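Long-range contact in hemoglobin-like protein (Methylacidiphilum infernorum, PDB 4NK2), which binds heme b and, as a group II truncated hemoglobin, probably binds and carries oxygen: residues A[155-164]-A[180-191]. Sequence-based numbering, arbitrary orientation.
Sequences LEEFWQWIES and RRVPYSEIQDFF
Arg181 grips Glu163 side-on, its guanidinium nearly coplanar with the carboxylate (18°): Arg181 NE donates to Glu163 OE2 at 2.8 Å and NH2 to OE1, each on the syn lone pair. Glu163 is bent at chi2 (-82°), which turns the carboxylate toward Arg181 and the backbone N of Val182, and that N meets Glu163 OE2 from above the carboxylate plane (2.9 Å). With Arg134 of helix 131-147 also in a salt bridge to OE2, the surrounding positive charge would favour the ionised acid. A glutamine here would probably weaken the hold on both arginines, leaving their charges without a mate and the 180-182 segment less firmly pinned to the helix. The carbonyl O of Val182 takes the Trp159 indole N-H, NE1 to O 2.9 Å, in the ring plane and almost straight (171°), while Val182 CG1 rests against CZ2. Tyr184 lays one ring face over Glu156, whose CB sits 3.7 Å from the ring centroid in a CH-pi contact; Tyr184 OH lies against Leu155 CD2 and CG. Ile187 points CD1 onto the Trp159 face, 3.3 Å from CE2, and Glu163 CB lies toward the rim of the opposite face. Phe191 closes the row: Leu155 CD2 lies over one face of its ring, toward the rim, 3.5 Å from Phe191 CG, in a CH-pi contact. The C-terminal helix 184-192 thus packs, obliquely antiparallel, on the outside of helix 155-165, whose Trp161 touches the heme, probably the last helix of the two-over-two sandwich of a group II truncated hemoglobin.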
loop_
_atom_site.group_PDB
_atom_site.type_symbol
_atom_site.label_atom_id
_atom_site.label_comp_id
_atom_site.label_asym_id
_atom_site.label_seq_id
_atom_site.Cartn_x
_atom_site.Cartn_y
_atom_site.Cartn_z
ATOM N N LEU A 155 6.144 -3.969 30.139
ATOM C CA LEU A 155 5.958 -2.866 29.229
ATOM C C LEU A 155 6.714 -3.045 27.915
ATOM O O LEU A 155 6.167 -2.831 26.855
ATOM C CB LEU A 155 6.399 -1.586 29.915
ATOM C CG LEU A 155 6.014 -0.258 29.299
ATOM C CD1 LEU A 155 4.597 -0.245 28.826
ATOM C CD2 LEU A 155 6.261 0.805 30.312
ATOM N N GLU A 156 7.974 -3.431 27.990
ATOM C CA GLU A 156 8.770 -3.541 26.765
ATOM C C GLU A 156 8.233 -4.654 25.875
ATOM O O GLU A 156 8.129 -4.484 24.670
ATOM C CB GLU A 156 10.260 -3.763 27.059
ATOM C CG GLU A 156 11.107 -3.910 25.787
ATOM C CD GLU A 156 12.611 -3.886 26.056
ATOM O OE1 GLU A 156 13.026 -4.187 27.197
ATOM O OE2 GLU A 156 13.384 -3.556 25.124
ATOM N N GLU A 157 7.892 -5.788 26.479
ATOM C CA GLU A 157 7.299 -6.909 25.763
ATOM C C GLU A 157 6.048 -6.477 24.972
ATOM O O GLU A 157 5.894 -6.806 23.781
ATOM C CB GLU A 157 6.935 -7.995 26.780
ATOM C CG GLU A 157 6.679 -9.360 26.187
ATOM C CD GLU A 157 6.623 -10.450 27.242
ATOM O OE1 GLU A 157 6.034 -11.514 26.959
ATOM O OE2 GLU A 157 7.177 -10.252 28.346
ATOM N N PHE A 158 5.153 -5.753 25.638
ATOM C CA PHE A 158 3.946 -5.250 24.984
ATOM C C PHE A 158 4.289 -4.273 23.856
ATOM O O PHE A 158 3.746 -4.364 22.743
ATOM C CB PHE A 158 3.022 -4.575 26.003
ATOM C CG PHE A 158 1.664 -4.226 25.441
ATOM C CD1 PHE A 158 1.420 -2.967 24.900
ATOM C CD2 PHE A 158 0.648 -5.172 25.407
ATOM C CE1 PHE A 158 0.171 -2.651 24.357
ATOM C CE2 PHE A 158 -0.608 -4.862 24.861
ATOM C CZ PHE A 158 -0.842 -3.600 24.345
ATOM N N TRP A 159 5.169 -3.319 24.144
ATOM C CA TRP A 159 5.525 -2.309 23.151
ATOM C C TRP A 159 6.122 -2.929 21.891
ATOM O O TRP A 159 5.746 -2.567 20.771
ATOM C CB TRP A 159 6.515 -1.275 23.715
ATOM C CG TRP A 159 6.888 -0.280 22.648
ATOM C CD1 TRP A 159 8.029 -0.259 21.880
ATOM C CD2 TRP A 159 6.076 0.806 22.189
ATOM N NE1 TRP A 159 7.976 0.794 20.986
ATOM C CE2 TRP A 159 6.784 1.455 21.150
ATOM C CE3 TRP A 159 4.815 1.292 22.557
ATOM C CZ2 TRP A 159 6.276 2.570 20.484
ATOM C CZ3 TRP A 159 4.313 2.401 21.896
ATOM C CH2 TRP A 159 5.049 3.033 20.878
ATOM N N GLN A 160 7.070 -3.832 22.048
ATOM C CA GLN A 160 7.728 -4.387 20.888
ATOM C C GLN A 160 6.751 -5.199 20.048
ATOM O O GLN A 160 6.889 -5.295 18.853
ATOM C CB GLN A 160 8.958 -5.196 21.283
ATOM C CG GLN A 160 8.659 -6.581 21.751
ATOM O OE1 GLN A 160 10.902 -6.656 22.608
ATOM N NE2 GLN A 160 9.728 -8.572 22.592
ATOM N N TRP A 161 5.737 -5.748 20.693
ATOM C CA TRP A 161 4.672 -6.426 19.949
ATOM C C TRP A 161 3.902 -5.455 19.057
ATOM O O TRP A 161 3.818 -5.652 17.842
ATOM C CB TRP A 161 3.706 -7.152 20.888
ATOM C CG TRP A 161 2.499 -7.715 20.163
ATOM C CD1 TRP A 161 2.504 -8.466 19.016
ATOM C CD2 TRP A 161 1.121 -7.574 20.545
ATOM N NE1 TRP A 161 1.206 -8.796 18.663
ATOM C CE2 TRP A 161 0.344 -8.257 19.583
ATOM C CE3 TRP A 161 0.472 -6.933 21.608
ATOM C CZ2 TRP A 161 -1.051 -8.320 19.654
ATOM C CZ3 TRP A 161 -0.906 -6.993 21.679
ATOM C CH2 TRP A 161 -1.658 -7.688 20.704
ATOM N N ILE A 162 3.333 -4.402 19.631
ATOM C CA ILE A 162 2.533 -3.504 18.783
ATOM C C ILE A 162 3.381 -2.673 17.811
ATOM O O ILE A 162 2.922 -2.354 16.711
ATOM C CB ILE A 162 1.601 -2.568 19.602
ATOM C CG1 ILE A 162 2.410 -1.706 20.581
ATOM C CG2 ILE A 162 0.562 -3.381 20.344
ATOM C CD1 ILE A 162 1.587 -0.603 21.252
ATOM N N GLU A 163 4.587 -2.284 18.221
ATOM C CA GLU A 163 5.462 -1.501 17.337
ATOM C C GLU A 163 5.759 -2.260 16.060
ATOM O O GLU A 163 5.813 -1.672 14.979
ATOM C CB GLU A 163 6.796 -1.151 18.020
ATOM C CG GLU A 163 7.681 -0.208 17.190
ATOM C CD GLU A 163 8.507 -0.919 16.110
ATOM O OE1 GLU A 163 8.702 -2.164 16.185
ATOM O OE2 GLU A 163 8.999 -0.213 15.189
ATOM N N SER A 164 5.971 -3.568 16.173
ATOM C CA SER A 164 6.262 -4.347 14.973
ATOM C C SER A 164 4.998 -4.819 14.266
ATOM O O SER A 164 4.916 -4.748 13.044
ATOM C CB SER A 164 7.172 -5.536 15.278
ATOM O OG SER A 164 7.374 -6.288 14.092
ATOM N N ARG A 180 8.775 3.746 9.953
ATOM C CA ARG A 180 9.713 4.086 11.022
ATOM C C ARG A 180 9.740 3.018 12.110
ATOM O O ARG A 180 8.689 2.553 12.550
ATOM C CB ARG A 180 9.277 5.419 11.626
ATOM C CG ARG A 180 10.021 5.888 12.857
ATOM C CD ARG A 180 9.173 6.955 13.516
ATOM N NE ARG A 180 9.853 7.641 14.606
ATOM C CZ ARG A 180 9.298 8.621 15.310
ATOM N NH1 ARG A 180 8.062 9.016 15.030
ATOM N NH2 ARG A 180 9.975 9.207 16.292
ATOM N N ARG A 181 10.934 2.627 12.549
ATOM C CA ARG A 181 11.037 1.737 13.704
ATOM C C ARG A 181 11.120 2.578 14.977
ATOM O O ARG A 181 11.807 3.607 15.011
ATOM C CB ARG A 181 12.265 0.828 13.589
ATOM C CG ARG A 181 12.252 -0.108 12.379
ATOM C CD ARG A 181 10.887 -0.765 12.194
ATOM N NE ARG A 181 10.484 -1.602 13.336
ATOM C CZ ARG A 181 11.001 -2.801 13.593
ATOM N NH1 ARG A 181 11.963 -3.281 12.813
ATOM N NH2 ARG A 181 10.575 -3.513 14.632
ATOM N N VAL A 182 10.407 2.158 16.020
ATOM C CA VAL A 182 10.480 2.828 17.313
ATOM C C VAL A 182 10.892 1.811 18.375
ATOM O O VAL A 182 10.043 1.203 19.015
ATOM C CB VAL A 182 9.133 3.475 17.694
ATOM C CG1 VAL A 182 9.270 4.289 18.985
ATOM C CG2 VAL A 182 8.632 4.368 16.566
ATOM N N PRO A 183 12.205 1.600 18.548
ATOM C CA PRO A 183 12.636 0.622 19.552
ATOM C C PRO A 183 12.353 1.146 20.955
ATOM O O PRO A 183 12.307 2.368 21.165
ATOM C CB PRO A 183 14.147 0.518 19.321
ATOM C CG PRO A 183 14.522 1.841 18.700
ATOM C CD PRO A 183 13.343 2.222 17.844
ATOM N N TYR A 184 12.160 0.233 21.898
ATOM C CA TYR A 184 11.795 0.617 23.254
ATOM C C TYR A 184 12.803 1.603 23.835
ATOM O O TYR A 184 12.448 2.472 24.628
ATOM C CB TYR A 184 11.700 -0.630 24.125
ATOM C CG TYR A 184 11.179 -0.369 25.514
ATOM C CD1 TYR A 184 9.851 -0.024 25.721
ATOM C CD2 TYR A 184 12.018 -0.477 26.620
ATOM C CE1 TYR A 184 9.363 0.206 26.991
ATOM C CE2 TYR A 184 11.547 -0.250 27.890
ATOM C CZ TYR A 184 10.226 0.087 28.074
ATOM O OH TYR A 184 9.768 0.316 29.351
ATOM N N SER A 185 14.058 1.476 23.420
ATOM C CA SER A 185 15.126 2.319 23.958
ATOM C C SER A 185 14.897 3.801 23.666
ATOM O O SER A 185 15.271 4.659 24.470
ATOM C CB SER A 185 16.476 1.870 23.401
ATOM O OG SER A 185 16.496 1.994 21.989
ATOM N N GLU A 186 14.268 4.096 22.544
ATOM C CA GLU A 186 13.972 5.474 22.177
ATOM C C GLU A 186 12.949 6.119 23.088
ATOM O O GLU A 186 12.922 7.320 23.226
ATOM C CB GLU A 186 13.473 5.538 20.737
ATOM C CG GLU A 186 13.142 6.919 20.246
ATOM C CD GLU A 186 12.683 6.919 18.811
ATOM O OE1 GLU A 186 12.949 5.945 18.109
ATOM O OE2 GLU A 186 12.052 7.891 18.392
ATOM N N ILE A 187 12.102 5.312 23.703
ATOM C CA ILE A 187 11.000 5.839 24.514
ATOM C C ILE A 187 11.022 5.401 25.978
ATOM O O ILE A 187 10.131 5.772 26.741
ATOM C CB ILE A 187 9.626 5.441 23.928
ATOM C CG1 ILE A 187 9.431 3.927 24.012
ATOM C CG2 ILE A 187 9.491 5.918 22.483
ATOM C CD1 ILE A 187 8.098 3.440 23.423
ATOM N N GLN A 188 12.022 4.619 26.378
ATOM C CA GLN A 188 11.997 4.031 27.715
ATOM C C GLN A 188 12.021 5.073 28.827
ATOM O O GLN A 188 11.383 4.884 29.873
ATOM C CB GLN A 188 13.121 3.000 27.905
ATOM C CG GLN A 188 14.531 3.531 27.680
ATOM C CD GLN A 188 15.553 2.410 27.640
ATOM O OE1 GLN A 188 15.285 1.286 28.086
ATOM N NE2 GLN A 188 16.724 2.705 27.097
ATOM N N ASP A 189 12.737 6.172 28.601
ATOM C CA ASP A 189 12.828 7.220 29.609
ATOM C C ASP A 189 11.462 7.848 29.857
ATOM O O ASP A 189 11.109 8.160 30.992
ATOM C CB ASP A 189 13.843 8.282 29.185
ATOM C CG ASP A 189 15.274 7.775 29.236
ATOM O OD1 ASP A 189 16.191 8.572 28.944
ATOM O OD2 ASP A 189 15.487 6.584 29.579
ATOM N N PHE A 190 10.686 8.009 28.791
ATOM C CA PHE A 190 9.362 8.599 28.898
ATOM C C PHE A 190 8.475 7.907 29.928
ATOM O O PHE A 190 7.692 8.562 30.622
ATOM C CB PHE A 190 8.674 8.586 27.525
ATOM C CG PHE A 190 7.189 8.800 27.588
ATOM C CD1 PHE A 190 6.658 10.079 27.693
ATOM C CD2 PHE A 190 6.319 7.715 27.516
ATOM C CE1 PHE A 190 5.272 10.281 27.742
ATOM C CE2 PHE A 190 4.942 7.896 27.573
ATOM C CZ PHE A 190 4.414 9.191 27.675
ATOM N N PHE A 191 8.582 6.585 30.033
ATOM C CA PHE A 191 7.666 5.839 30.903
ATOM C C PHE A 191 7.999 6.001 32.371
ATOM O O PHE A 191 7.185 5.697 33.241
ATOM C CB PHE A 191 7.671 4.353 30.553
ATOM C CG PHE A 191 7.041 4.053 29.234
ATOM C CD1 PHE A 191 5.686 4.276 29.038
ATOM C CD2 PHE A 191 7.800 3.561 28.187
ATOM C CE1 PHE A 191 5.095 4.001 27.823
ATOM C CE2 PHE A 191 7.218 3.286 26.970
ATOM C CZ PHE A 191 5.863 3.507 26.789
#